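Local coordinates for protein MOSUB1, transcription cofactor (Magnaporthe oryzae, PDB 4AGH) that binds single-stranded DNA and probably acts as a transcriptional coactivator in the nucleus, at residues Ile87-Thr90 / Val91-Thr95; Thr95-Leu98 / Lys99-Ala103. All coordinates share one frame; numbering follows the deposited sequence.

Interaction 1: residues Ile87-Thr90 / Val91-Thr95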
ATOM      1  N   ILE A  87       5.899   2.604  -3.015  1.00 17.55           N
ATOM      2  CA  ILE A  87       5.092   3.021  -4.142  1.00 15.28           C
ATOM      3  C   ILE A  87       4.281   4.242  -3.729  1.00 17.57           C
ATOM      4  O   ILE A  87       3.900   4.374  -2.560  1.00 18.31           O
ATOM      5  CB  ILE A  87       4.201   1.856  -4.623  1.00 16.03           C
ATOM      6  CG1 ILE A  87       3.465   2.223  -5.922  1.00 18.56           C
ATOM      7  CG2 ILE A  87       3.235   1.439  -3.529  1.00 17.19           C
ATOM      8  CD1 ILE A  87       2.762   1.011  -6.559  1.00 18.84           C
ATOM      9  N   GLY A  88       4.087   5.162  -4.672  1.00 16.33           N
ATOM     10  CA  GLY A  88       3.284   6.346  -4.431  1.00 14.40           C
ATOM     11  C   GLY A  88       1.970   6.213  -5.174  1.00 14.65           C
ATOM     12  O   GLY A  88       1.935   6.295  -6.400  1.00 19.35           O
ATOM     13  N   LEU A  89       0.890   5.972  -4.435  1.00 17.74           N
ATOM     14  CA  LEU A  89      -0.416   5.790  -5.051  1.00 17.45           C
ATOM     15  C   LEU A  89      -1.096   7.129  -5.304  1.00 16.26           C
ATOM     16  O   LEU A  89      -1.027   8.034  -4.477  1.00 19.08           O
ATOM     17  CB  LEU A  89      -1.322   4.959  -4.131  1.00 17.02           C
ATOM     18  CG  LEU A  89      -0.804   3.571  -3.772  1.00 15.96           C
ATOM     19  CD1 LEU A  89      -1.811   2.892  -2.847  1.00 21.59           C
ATOM     20  CD2 LEU A  89      -0.562   2.750  -5.033  1.00 14.82           C
ATOM     21  N   THR A  90      -1.770   7.244  -6.443  1.00 17.75           N
ATOM     22  CA  THR A  90      -2.681   8.357  -6.655  1.00 16.73           C
ATOM     23  C   THR A  90      -3.891   8.156  -5.755  1.00 16.11           C
ATOM     24  O   THR A  90      -4.105   7.065  -5.206  1.00 17.74           O
ATOM     25  CB  THR A  90      -3.180   8.403  -8.113  1.00 23.44           C
ATOM     26  OG1 THR A  90      -3.984   7.250  -8.370  1.00 19.72           O
ATOM     27  CG2 THR A  90      -2.003   8.424  -9.091  1.00 24.38           C
ATOM     28  N   VAL A  91      -4.698   9.202  -5.613  1.00 17.92           N
ATOM     29  CA  VAL A  91      -5.870   9.102  -4.767  1.00 20.09           C
ATOM     30  C   VAL A  91      -6.831   8.059  -5.324  1.00 20.24           C
ATOM     31  O   VAL A  91      -7.404   7.282  -4.567  1.00 21.16           O
ATOM     32  CB  VAL A  91      -6.543  10.471  -4.611  1.00 23.92           C
ATOM     33  CG1 VAL A  91      -7.888  10.345  -3.905  1.00 25.27           C
ATOM     34  CG2 VAL A  91      -5.604  11.406  -3.844  1.00 24.05           C
ATOM     35  N   ASP A  92      -7.003   8.038  -6.647  1.00 21.86           N
ATOM     36  CA  ASP A  92      -7.905   7.064  -7.272  1.00 23.49           C
ATOM     37  C   ASP A  92      -7.421   5.631  -7.064  1.00 20.22           C
ATOM     38  O   ASP A  92      -8.223   4.710  -6.884  1.00 21.25           O
ATOM     39  CB  ASP A  92      -8.066   7.344  -8.770  1.00 26.84           C
ATOM     40  CG  ASP A  92      -8.931   8.561  -9.055  1.00 38.45           C
ATOM     41  OD1 ASP A  92      -9.605   9.059  -8.130  1.00 38.29           O
ATOM     42  OD2 ASP A  92      -8.943   9.014 -10.223  1.00 38.48           O
ATOM     43  N   GLN A  93      -6.108   5.432  -7.098  1.00 20.07           N
ATOM     44  CA  GLN A  93      -5.552   4.101  -6.841  1.00 18.31           C
ATOM     45  C   GLN A  93      -5.770   3.729  -5.387  1.00 20.05           C
ATOM     46  O   GLN A  93      -6.108   2.590  -5.064  1.00 18.46           O
ATOM     47  CB  GLN A  93      -4.056   4.061  -7.181  1.00 17.64           C
ATOM     48  CG  GLN A  93      -3.795   4.087  -8.681  1.00 19.00           C
ATOM     49  CD  GLN A  93      -2.397   4.564  -9.018  1.00 18.83           C
ATOM     50  OE1 GLN A  93      -1.552   4.703  -8.137  1.00 18.22           O
ATOM     51  NE2 GLN A  93      -2.149   4.817 -10.303  1.00 20.30           N
ATOM     52  N   TYR A  94      -5.597   4.708  -4.505  1.00 18.39           N
ATOM     53  CA  TYR A  94      -5.794   4.471  -3.081  1.00 17.53           C
ATOM     54  C   TYR A  94      -7.259   4.127  -2.783  1.00 18.77           C
ATOM     55  O   TYR A  94      -7.533   3.179  -2.035  1.00 19.71           O
ATOM     56  CB  TYR A  94      -5.338   5.678  -2.263  1.00 17.67           C
ATOM     57  CG  TYR A  94      -5.668   5.596  -0.792  1.00 18.25           C
ATOM     58  CD1 TYR A  94      -4.936   4.776   0.061  1.00 19.16           C
ATOM     59  CD2 TYR A  94      -6.696   6.353  -0.253  1.00 17.83           C
ATOM     60  CE1 TYR A  94      -5.232   4.701   1.404  1.00 17.51           C
ATOM     61  CE2 TYR A  94      -6.998   6.291   1.098  1.00 19.42           C
ATOM     62  CZ  TYR A  94      -6.264   5.466   1.921  1.00 18.82           C
ATOM     63  OH  TYR A  94      -6.564   5.401   3.260  1.00 21.83           O
ATOM     64  N   THR A  95      -8.196   4.860  -3.380  1.00 19.57           N
ATOM     65  CA  THR A  95      -9.610   4.550  -3.153  1.00 21.18           C
ATOM     66  C   THR A  95     -10.012   3.188  -3.742  1.00 25.24           C
ATOM     67  O   THR A  95     -10.853   2.486  -3.179  1.00 22.22           O
ATOM     68  CB  THR A  95     -10.547   5.677  -3.637  1.00 28.77           C
ATOM     69  OG1 THR A  95     -10.421   5.851  -5.054  1.00 31.22           O
ATOM     70  CG2 THR A  95     -10.189   6.987  -2.935  1.00 24.95           C
TER
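T90 and Q93 grip each other at the point where the chain turns from strand 86-90 into helix 91-110. Two reciprocal bonds fix the pair: Q93 N donates to T90 OG1 (3.1 Å, 156° at the hydrogen), and T90 N donates to Q93 OE1 (3.1 Å, 161°). The first is possible because T90 OG1 sits between its own backbone N and carbonyl carbon (chi1 66°), facing the start of the helix. In the second, the donor stands above the amide plane of Q93, well off a lone pair. The packing is tightest here: Q93 crosses T90 at an angle, its CG and CD both 3.2 Å from T90 OG1. A third bond, Y94 N to T90 O at 2.9 Å, closes the first helical turn. Buried L89 flanks the pair, its CD2 within 3.8 Å of Q93 OE1. D92 marks the loose side, exposed to solvent and touching T90 only at the margin. R55 of the second subunit also donates to Q93 OE1, and N105 of that subunit bonds Y94 OH. With T90 at the N-cap, these paired bonds form a capping box, the N-terminal cap of the single helix in this PC4-family fold.

Interaction 2: residues Thr95-Leu98 / Lys99-Ala103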
ATOM      1  N   THR A  95      -8.196   4.860  -3.380  1.00 19.57           N
ATOM      2  CA  THR A  95      -9.610   4.550  -3.153  1.00 21.18           C
ATOM      3  C   THR A  95     -10.012   3.188  -3.742  1.00 25.24           C
ATOM      4  O   THR A  95     -10.853   2.486  -3.179  1.00 22.22           O
ATOM      5  CB  THR A  95     -10.547   5.677  -3.637  1.00 28.77           C
ATOM      6  OG1 THR A  95     -10.421   5.851  -5.054  1.00 31.22           O
ATOM      7  CG2 THR A  95     -10.189   6.987  -2.935  1.00 24.95           C
ATOM      8  N   ALA A  96      -9.408   2.809  -4.867  1.00 23.13           N
ATOM      9  CA  ALA A  96      -9.639   1.472  -5.428  1.00 22.44           C
ATOM     10  C   ALA A  96      -9.094   0.398  -4.496  1.00 22.51           C
ATOM     11  O   ALA A  96      -9.690  -0.666  -4.336  1.00 24.06           O
ATOM     12  CB  ALA A  96      -9.007   1.351  -6.811  1.00 24.20           C
ATOM     13  N   PHE A  97      -7.944   0.674  -3.888  1.00 19.16           N
ATOM     14  CA  PHE A  97      -7.399  -0.200  -2.858  1.00 19.06           C
ATOM     15  C   PHE A  97      -8.379  -0.319  -1.686  1.00 20.07           C
ATOM     16  O   PHE A  97      -8.671  -1.418  -1.218  1.00 18.69           O
ATOM     17  CB  PHE A  97      -6.037   0.317  -2.397  1.00 18.91           C
ATOM     18  CG  PHE A  97      -5.482  -0.403  -1.207  1.00 23.03           C
ATOM     19  CD1 PHE A  97      -5.148  -1.743  -1.280  1.00 24.38           C
ATOM     20  CD2 PHE A  97      -5.310   0.259  -0.006  1.00 40.20           C
ATOM     21  CE1 PHE A  97      -4.621  -2.404  -0.184  1.00 23.90           C
ATOM     22  CE2 PHE A  97      -4.807  -0.404   1.090  1.00 39.22           C
ATOM     23  CZ  PHE A  97      -4.453  -1.739   0.997  1.00 36.17           C
ATOM     24  N   LEU A  98      -8.925   0.806  -1.237  1.00 17.56           N
ATOM     25  CA  LEU A  98      -9.903   0.747  -0.149  1.00 17.90           C
ATOM     26  C   LEU A  98     -11.082  -0.167  -0.490  1.00 22.75           C
ATOM     27  O   LEU A  98     -11.603  -0.877   0.373  1.00 22.13           O
ATOM     28  CB  LEU A  98     -10.434   2.150   0.180  1.00 20.04           C
ATOM     29  CG  LEU A  98      -9.425   3.132   0.777  1.00 22.35           C
ATOM     30  CD1 LEU A  98     -10.131   4.442   1.156  1.00 26.00           C
ATOM     31  CD2 LEU A  98      -8.750   2.517   1.995  1.00 22.61           C
ATOM     32  N   LYS A  99     -11.530  -0.119  -1.741  1.00 21.18           N
ATOM     33  CA  LYS A  99     -12.691  -0.901  -2.149  1.00 25.27           C
ATOM     34  C   LYS A  99     -12.365  -2.392  -2.169  1.00 23.14           C
ATOM     35  O   LYS A  99     -13.250  -3.231  -1.975  1.00 25.92           O
ATOM     36  CB  LYS A  99     -13.196  -0.454  -3.521  1.00 31.23           C
ATOM     37  CG  LYS A  99     -13.698   0.983  -3.566  1.00 46.87           C
ATOM     38  CD  LYS A  99     -14.537   1.241  -4.816  1.00 63.61           C
ATOM     39  CE  LYS A  99     -14.758   2.734  -5.048  1.00 70.62           C
ATOM     40  NZ  LYS A  99     -13.511   3.432  -5.481  1.00 74.03           N
ATOM     41  N   ALA A 100     -11.091  -2.715  -2.388  1.00 21.09           N
ATOM     42  CA  ALA A 100     -10.638  -4.113  -2.413  1.00 25.52           C
ATOM     43  C   ALA A 100     -10.345  -4.696  -1.025  1.00 20.03           C
ATOM     44  O   ALA A 100     -10.252  -5.909  -0.868  1.00 21.42           O
ATOM     45  CB  ALA A 100      -9.393  -4.249  -3.288  1.00 23.48           C
ATOM     46  N   ILE A 101     -10.185  -3.834  -0.029  1.00 20.15           N
ATOM     47  CA  ILE A 101      -9.786  -4.271   1.307  1.00 18.34           C
ATOM     48  C   ILE A 101     -10.701  -5.351   1.936  1.00 20.66           C
ATOM     49  O   ILE A 101     -10.208  -6.310   2.517  1.00 21.67           O
ATOM     50  CB  ILE A 101      -9.578  -3.066   2.249  1.00 21.45           C
ATOM     51  CG1 ILE A 101      -8.217  -2.411   1.961  1.00 23.57           C
ATOM     52  CG2 ILE A 101      -9.656  -3.493   3.699  1.00 23.69           C
ATOM     53  CD1 ILE A 101      -7.974  -1.140   2.758  1.00 26.56           C
ATOM     54  N   PRO A 102     -12.027  -5.206   1.816  1.00 21.40           N
ATOM     55  CA  PRO A 102     -12.837  -6.300   2.374  1.00 21.55           C
ATOM     56  C   PRO A 102     -12.498  -7.672   1.771  1.00 22.93           C
ATOM     57  O   PRO A 102     -12.458  -8.670   2.494  1.00 23.78           O
ATOM     58  CB  PRO A 102     -14.269  -5.876   2.027  1.00 28.37           C
ATOM     59  CG  PRO A 102     -14.202  -4.366   2.042  1.00 31.07           C
ATOM     60  CD  PRO A 102     -12.850  -4.041   1.441  1.00 22.22           C
ATOM     61  N   ALA A 103     -12.240  -7.722   0.467  1.00 23.24           N
ATOM     62  CA  ALA A 103     -11.910  -8.989  -0.189  1.00 24.37           C
ATOM     63  C   ALA A 103     -10.509  -9.465   0.190  1.00 22.51           C
ATOM     64  O   ALA A 103     -10.269 -10.666   0.359  1.00 21.71           O
ATOM     65  CB  ALA A 103     -12.037  -8.860  -1.704  1.00 27.43           C
TER
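I101 lies across the ring of F97 one helical turn earlier, with CG1 over one face: this carbon is 4.1 Å from the ring centroid and 16° off the ring normal, a CH-pi contact. I101 CD1 reaches on to the ring atom F97 CE2 at 3.7 Å. The torsions of I101 explain the fit: CG1 turns back beside its own N (chi1 -78°) and the chain then runs extended to CD1, which lays the CG1-CD1 arm over that face, offset toward the rim. The same CD1 meets L98 CD2 at 3.8 Å, the two branched side chains lying alongside and pointing the same way. F97 and I101 belong to the dimer interface of the PC4-type fold: the F97 ring meets that of F97 of the second subunit, the planes inclined to each other, and I101 packs on I101 of that subunit. On another side of the helix, K99 lies alongside T95. Its CG is 3.2 Å from T95 O, the chain stays extended through chi3, and a bend at chi4 (71°) turns the ammonium group back, leaving K99 NZ 3.6 Å from T95 O. The T95 hydroxyl is directed to the backbone carbonyls of the preceding turn, chiefly D92 O, with V91 O a weaker alternative. The backbone begins regularly, with K99 N to T95 O and A100 N to A96 O, but the bonds of I101 N to F97 O and L98 O are both weak. P102 follows, without an amide hydrogen; its CD rests 3.6 Å from L98 O, where the helix is kinked.

Overall arrangement
Interaction 1 comes first along the chain and interaction 2 follows directly, the two sharing T95; their centres are about 11 Å apart. Both use helix 91-110: residues 87-95 include the end of strand 86-90 and the first helical turn, while residues 95-103 continue along the middle of the helix. Strand 86-90 pairs antiparallel with strand 65-76, so interaction 1 ties the helix start to the sheet, whereas interaction 2 lies farther from the chain centre (about 14 Å against 10 Å, measured from the centre of each contact). Both touch the second subunit, so the helix faces that subunit from its first turn to its middle.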